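Local atomic coordinates of putative polyketide cyclase (Silicibacter sp. TM1040, PDB entry 3F8H), a protein that is of unknown function but, as a SnoaL-like protein, may act as a polyketide cyclase, and binds a calcium ion in the crystal. Residues A41-H50 with R128-T136. Residues are numbered along the deposited sequence; the frame is centred on the assembly and turned at random. Where two conformers were deposited one is given.
Sequences ACLSEDVAHH and RDGLITRVT
The H50 ring carries R134 CD over one face, 4.0 Å from the ring centroid in a CH-pi contact, while A48 O lies at its edge; the H49 ring takes V135 O at its edge and meets F63 and F66 edge-to-face. R134 CG stands anti to the backbone N (chi1 169°), and a bend at chi3 brings NH1 in plane to T136 OG1 at 3.0 Å while CD stays over the imidazole. R134 NH2 forms salt bridges with D126 of the same chain and E95 of the second subunit. Replacing R134 by alanine is likely to uncover that H50 face and cost both carboxylates this charged partner. At the other end, the R128 guanidinium has T133 CG2 over one face and D46 at its edge, where R128 NH2 makes a salt bridge to D46 OD1 (2.9 Å), on the syn side and 24° out of the carboxylate plane. Between the backbones, I132 N bonds to C42 O and S44 N to I132 O; beyond the type I turn S44–V47 the pairing resumes from A48 N to T133 O (2.9 Å), with a water joining T133 O to D46 O. A classic beta bulge sets T133 and R134 opposite D126 of strand 115-128, in a strand running parallel to 47-50 within the curved mixed sheet of the SnoaL-like fold.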
ATOM      1  N   ALA A  41     -20.981  -8.609   1.235  1.00 39.44           N
ATOM      2  CA  ALA A  41     -22.020  -7.823   0.575  1.00 41.73           C
ATOM      3  C   ALA A  41     -21.436  -6.615  -0.221  1.00 42.26           C
ATOM      4  O   ALA A  41     -22.065  -6.048  -1.122  1.00 40.61           O
ATOM      5  CB  ALA A  41     -23.086  -7.344   1.630  1.00 42.11           C
ATOM      6  N   CYS A  42     -20.224  -6.242   0.134  1.00 41.12           N
ATOM      7  CA  CYS A  42     -19.521  -5.119  -0.505  1.00 41.08           C
ATOM      8  C   CYS A  42     -18.776  -5.528  -1.765  1.00 42.86           C
ATOM      9  O   CYS A  42     -18.246  -4.693  -2.509  1.00 42.49           O
ATOM     10  CB  CYS A  42     -18.482  -4.544   0.449  1.00 40.59           C
ATOM     11  SG  CYS A  42     -19.194  -3.641   1.802  1.00 44.61           S
ATOM     12  N   LEU A  43     -18.722  -6.832  -1.984  1.00 42.97           N
ATOM     13  CA  LEU A  43     -17.963  -7.391  -3.090  1.00 42.98           C
ATOM     14  C   LEU A  43     -18.767  -7.881  -4.273  1.00 44.21           C
ATOM     15  O   LEU A  43     -19.871  -8.392  -4.129  1.00 41.87           O
ATOM     16  CB  LEU A  43     -17.147  -8.593  -2.600  1.00 41.84           C
ATOM     17  CG  LEU A  43     -16.401  -8.446  -1.288  1.00 43.63           C
ATOM     18  CD1 LEU A  43     -15.731  -9.745  -0.996  1.00 39.99           C
ATOM     19  CD2 LEU A  43     -15.355  -7.275  -1.262  1.00 39.29           C
ATOM     20  N   SER A  44     -18.143  -7.782  -5.443  1.00 43.45           N
ATOM     21  CA  SER A  44     -18.720  -8.362  -6.665  1.00 45.79           C
ATOM     22  C   SER A  44     -18.503  -9.882  -6.679  1.00 44.83           C
ATOM     23  O   SER A  44     -17.621 -10.413  -6.011  1.00 42.57           O
ATOM     24  CB  SER A  44     -18.101  -7.767  -7.944  1.00 46.23           C
ATOM     25  OG  SER A  44     -16.751  -8.156  -8.066  1.00 48.55           O
ATOM     26  N   GLU A  45     -19.341 -10.558  -7.464  1.00 45.14           N
ATOM     27  CA  GLU A  45     -19.291 -12.010  -7.595  1.00 45.97           C
ATOM     28  C   GLU A  45     -17.964 -12.433  -8.175  1.00 44.25           C
ATOM     29  O   GLU A  45     -17.471 -13.530  -7.944  1.00 44.87           O
ATOM     30  CB  GLU A  45     -20.439 -12.515  -8.473  1.00 48.37           C
ATOM     31  CG  GLU A  45     -21.809 -12.400  -7.822  1.00 56.85           C
ATOM     32  CD  GLU A  45     -22.019 -13.452  -6.755  1.00 65.55           C
ATOM     33  OE1 GLU A  45     -21.053 -14.182  -6.463  1.00 66.28           O
ATOM     34  OE2 GLU A  45     -23.157 -13.584  -6.242  1.00 73.83           O
ATOM     35  N   ASP A  46     -17.360 -11.530  -8.917  1.00 43.60           N
ATOM     36  CA  ASP A  46     -16.058 -11.820  -9.580  1.00 44.07           C
ATOM     37  C   ASP A  46     -14.844 -11.164  -8.893  1.00 42.70           C
ATOM     38  O   ASP A  46     -13.747 -11.023  -9.435  1.00 43.32           O
ATOM     39  CB  ASP A  46     -16.133 -11.463 -11.036  1.00 46.42           C
ATOM     40  CG  ASP A  46     -16.384  -9.995 -11.266  1.00 52.54           C
ATOM     41  OD1 ASP A  46     -16.798  -9.285 -10.324  1.00 57.18           O
ATOM     42  OD2 ASP A  46     -16.176  -9.566 -12.410  1.00 59.18           O
ATOM     43  N   VAL A  47     -15.035 -10.833  -7.643  1.00 40.19           N
ATOM     44  CA  VAL A  47     -13.967 -10.169  -6.881  1.00 39.00           C
ATOM     45  C   VAL A  47     -12.624 -10.932  -6.952  1.00 41.43           C
ATOM     46  O   VAL A  47     -12.557 -12.153  -6.804  1.00 41.76           O
ATOM     47  CB  VAL A  47     -14.369  -9.945  -5.428  1.00 38.96           C
ATOM     48  CG1 VAL A  47     -14.558 -11.319  -4.708  1.00 41.48           C
ATOM     49  CG2 VAL A  47     -13.344  -9.002  -4.728  1.00 37.95           C
ATOM     50  N   ALA A  48     -11.580 -10.164  -7.260  1.00 40.23           N
ATOM     51  CA  ALA A  48     -10.227 -10.630  -7.308  1.00 40.82           C
ATOM     52  C   ALA A  48      -9.476 -10.133  -6.098  1.00 41.47           C
ATOM     53  O   ALA A  48      -9.130  -8.956  -5.991  1.00 43.05           O
ATOM     54  CB  ALA A  48      -9.510 -10.205  -8.627  1.00 41.56           C
ATOM     55  N   HIS A  49      -9.179 -11.095  -5.218  1.00 41.43           N
ATOM     56  CA  HIS A  49      -8.441 -10.885  -3.988  1.00 40.40           C
ATOM     57  C   HIS A  49      -6.991 -11.259  -4.244  1.00 42.81           C
ATOM     58  O   HIS A  49      -6.608 -12.420  -4.411  1.00 41.36           O
ATOM     59  CB  HIS A  49      -9.065 -11.686  -2.873  1.00 41.66           C
ATOM     60  CG  HIS A  49      -8.341 -11.600  -1.569  1.00 37.48           C
ATOM     61  ND1 HIS A  49      -8.381 -12.626  -0.642  1.00 42.50           N
ATOM     62  CD2 HIS A  49      -7.567 -10.633  -1.028  1.00 39.94           C
ATOM     63  CE1 HIS A  49      -7.683 -12.281   0.419  1.00 41.32           C
ATOM     64  NE2 HIS A  49      -7.161 -11.083   0.204  1.00 40.89           N
ATOM     65  N   HIS A  50      -6.193 -10.210  -4.332  1.00 43.04           N
ATOM     66  CA  HIS A  50      -4.770 -10.338  -4.662  1.00 44.39           C
ATOM     67  C   HIS A  50      -3.970 -10.579  -3.406  1.00 44.50           C
ATOM     68  O   HIS A  50      -3.594  -9.646  -2.720  1.00 46.70           O
ATOM     69  CB  HIS A  50      -4.244  -9.089  -5.382  1.00 42.87           C
ATOM     70  CG  HIS A  50      -4.791  -8.915  -6.767  1.00 42.83           C
ATOM     71  ND1 HIS A  50      -3.984  -8.745  -7.873  1.00 43.40           N
ATOM     72  CD2 HIS A  50      -6.061  -8.903  -7.227  1.00 45.43           C
ATOM     73  CE1 HIS A  50      -4.735  -8.624  -8.950  1.00 44.22           C
ATOM     74  NE2 HIS A  50      -6.002  -8.706  -8.589  1.00 41.03           N
ATOM     75  N   ARG A 128     -16.744  -1.552  -9.364  1.00 38.74           N
ATOM     76  CA  ARG A 128     -17.624  -1.459 -10.507  1.00 39.77           C
ATOM     77  C   ARG A 128     -19.085  -1.546 -10.011  1.00 39.32           C
ATOM     78  O   ARG A 128     -19.438  -2.379  -9.177  1.00 40.29           O
ATOM     79  CB  ARG A 128     -17.313  -2.561 -11.507  1.00 40.25           C
ATOM     80  CG  ARG A 128     -18.252  -2.603 -12.697  1.00 45.41           C
ATOM     81  CD  ARG A 128     -18.077  -3.903 -13.504  1.00 52.45           C
ATOM     82  NE  ARG A 128     -18.464  -5.094 -12.728  1.00 61.27           N
ATOM     83  CZ  ARG A 128     -17.673  -6.142 -12.470  1.00 62.21           C
ATOM     84  NH1 ARG A 128     -16.442  -6.209 -12.968  1.00 65.93           N
ATOM     85  NH2 ARG A 128     -18.133  -7.154 -11.749  1.00 60.51           N
ATOM     86  N   ASP A 129     -19.893  -0.604 -10.461  1.00 39.69           N
ATOM     87  CA  ASP A 129     -21.307  -0.556 -10.087  1.00 40.09           C
ATOM     88  C   ASP A 129     -21.464  -0.570  -8.573  1.00 38.88           C
ATOM     89  O   ASP A 129     -22.390  -1.184  -8.033  1.00 37.40           O
ATOM     90  CB  ASP A 129     -22.034  -1.751 -10.655  1.00 38.31           C
ATOM     91  CG  ASP A 129     -22.155  -1.708 -12.169  1.00 48.19           C
ATOM     92  OD1 ASP A 129     -21.992  -0.624 -12.760  1.00 45.81           O
ATOM     93  OD2 ASP A 129     -22.456  -2.772 -12.752  1.00 49.56           O
ATOM     94  N   GLY A 130     -20.493   0.019  -7.910  1.00 39.88           N
ATOM     95  CA  GLY A 130     -20.536   0.203  -6.437  1.00 41.41           C
ATOM     96  C   GLY A 130     -20.005  -0.933  -5.571  1.00 42.41           C
ATOM     97  O   GLY A 130     -20.056  -0.908  -4.332  1.00 42.74           O
ATOM     98  N   LEU A 131     -19.518  -1.946  -6.247  1.00 41.59           N
ATOM     99  CA  LEU A 131     -18.994  -3.107  -5.605  1.00 42.55           C
ATOM    100  C   LEU A 131     -17.493  -3.283  -5.839  1.00 41.33           C
ATOM    101  O   LEU A 131     -16.954  -2.992  -6.874  1.00 41.57           O
ATOM    102  CB  LEU A 131     -19.748  -4.338  -6.098  1.00 43.90           C
ATOM    103  CG  LEU A 131     -21.254  -4.291  -5.749  1.00 46.90           C
ATOM    104  CD1 LEU A 131     -21.976  -5.474  -6.334  1.00 47.94           C
ATOM    105  CD2 LEU A 131     -21.421  -4.239  -4.219  1.00 45.24           C
ATOM    106  N   ILE A 132     -16.838  -3.794  -4.821  1.00 41.25           N
ATOM    107  CA  ILE A 132     -15.403  -4.050  -4.882  1.00 40.98           C
ATOM    108  C   ILE A 132     -15.110  -5.220  -5.799  1.00 41.23           C
ATOM    109  O   ILE A 132     -15.592  -6.326  -5.575  1.00 40.60           O
ATOM    110  CB  ILE A 132     -14.823  -4.340  -3.494  1.00 41.37           C
ATOM    111  CG1 ILE A 132     -14.956  -3.092  -2.607  1.00 42.68           C
ATOM    112  CG2 ILE A 132     -13.332  -4.795  -3.636  1.00 41.07           C
ATOM    113  CD1 ILE A 132     -14.753  -3.389  -1.089  1.00 43.54           C
ATOM    114  N   THR A 133     -14.327  -4.970  -6.842  1.00 40.37           N
ATOM    115  CA  THR A 133     -13.988  -6.014  -7.812  1.00 39.06           C
ATOM    116  C   THR A 133     -12.547  -6.501  -7.675  1.00 40.01           C
ATOM    117  O   THR A 133     -12.110  -7.485  -8.309  1.00 38.63           O
ATOM    118  CB  THR A 133     -14.184  -5.523  -9.265  1.00 41.96           C
ATOM    119  OG1 THR A 133     -13.317  -4.413  -9.505  1.00 40.16           O
ATOM    120  CG2 THR A 133     -15.685  -5.136  -9.546  1.00 41.20           C
ATOM    121  N   ARG A 134     -11.804  -5.738  -6.901  1.00 39.23           N
ATOM    122  CA  ARG A 134     -10.428  -6.081  -6.547  1.00 39.94           C
ATOM    123  C   ARG A 134     -10.014  -5.464  -5.239  1.00 41.05           C
ATOM    124  O   ARG A 134     -10.327  -4.310  -4.945  1.00 41.72           O
ATOM    125  CB  ARG A 134      -9.420  -5.576  -7.579  1.00 41.37           C
ATOM    126  CG  ARG A 134      -8.036  -5.742  -6.968  1.00 50.57           C
ATOM    127  CD  ARG A 134      -6.947  -5.238  -7.781  1.00 53.57           C
ATOM    128  NE  ARG A 134      -6.946  -3.795  -8.037  1.00 52.44           N
ATOM    129  CZ  ARG A 134      -6.110  -2.912  -7.491  1.00 51.57           C
ATOM    130  NH1 ARG A 134      -5.191  -3.260  -6.589  1.00 46.13           N
ATOM    131  NH2 ARG A 134      -6.205  -1.655  -7.873  1.00 48.77           N
ATOM    132  N   VAL A 135      -9.247  -6.257  -4.514  1.00 41.97           N
ATOM    133  CA  VAL A 135      -8.710  -5.934  -3.194  0.50 42.86           C
ATOM    134  C   VAL A 135      -7.263  -6.372  -3.085  1.00 42.31           C
ATOM    135  O   VAL A 135      -6.969  -7.544  -3.300  1.00 41.27           O
ATOM    136  CB  VAL A 135      -9.446  -6.730  -2.063  0.50 44.37           C
ATOM    137  CG1 VAL A 135      -8.708  -6.591  -0.741  0.50 44.66           C
ATOM    138  CG2 VAL A 135     -10.880  -6.312  -1.921  0.50 48.28           C
ATOM    139  N   THR A 136      -6.382  -5.428  -2.773  1.00 42.77           N
ATOM    140  CA  THR A 136      -4.957  -5.708  -2.499  1.00 43.54           C
ATOM    141  C   THR A 136      -4.589  -4.989  -1.213  1.00 43.14           C
ATOM    142  O   THR A 136      -4.950  -3.862  -1.016  1.00 44.07           O
ATOM    143  CB  THR A 136      -3.945  -5.260  -3.592  1.00 46.07           C
ATOM    144  OG1 THR A 136      -4.429  -5.575  -4.910  1.00 49.96           O
ATOM    145  CG2 THR A 136      -2.644  -6.001  -3.368  1.00 48.59           C
TER
HETATM  146  O   HOH W   1     -12.651  -8.807 -10.726  1.00 49.99           O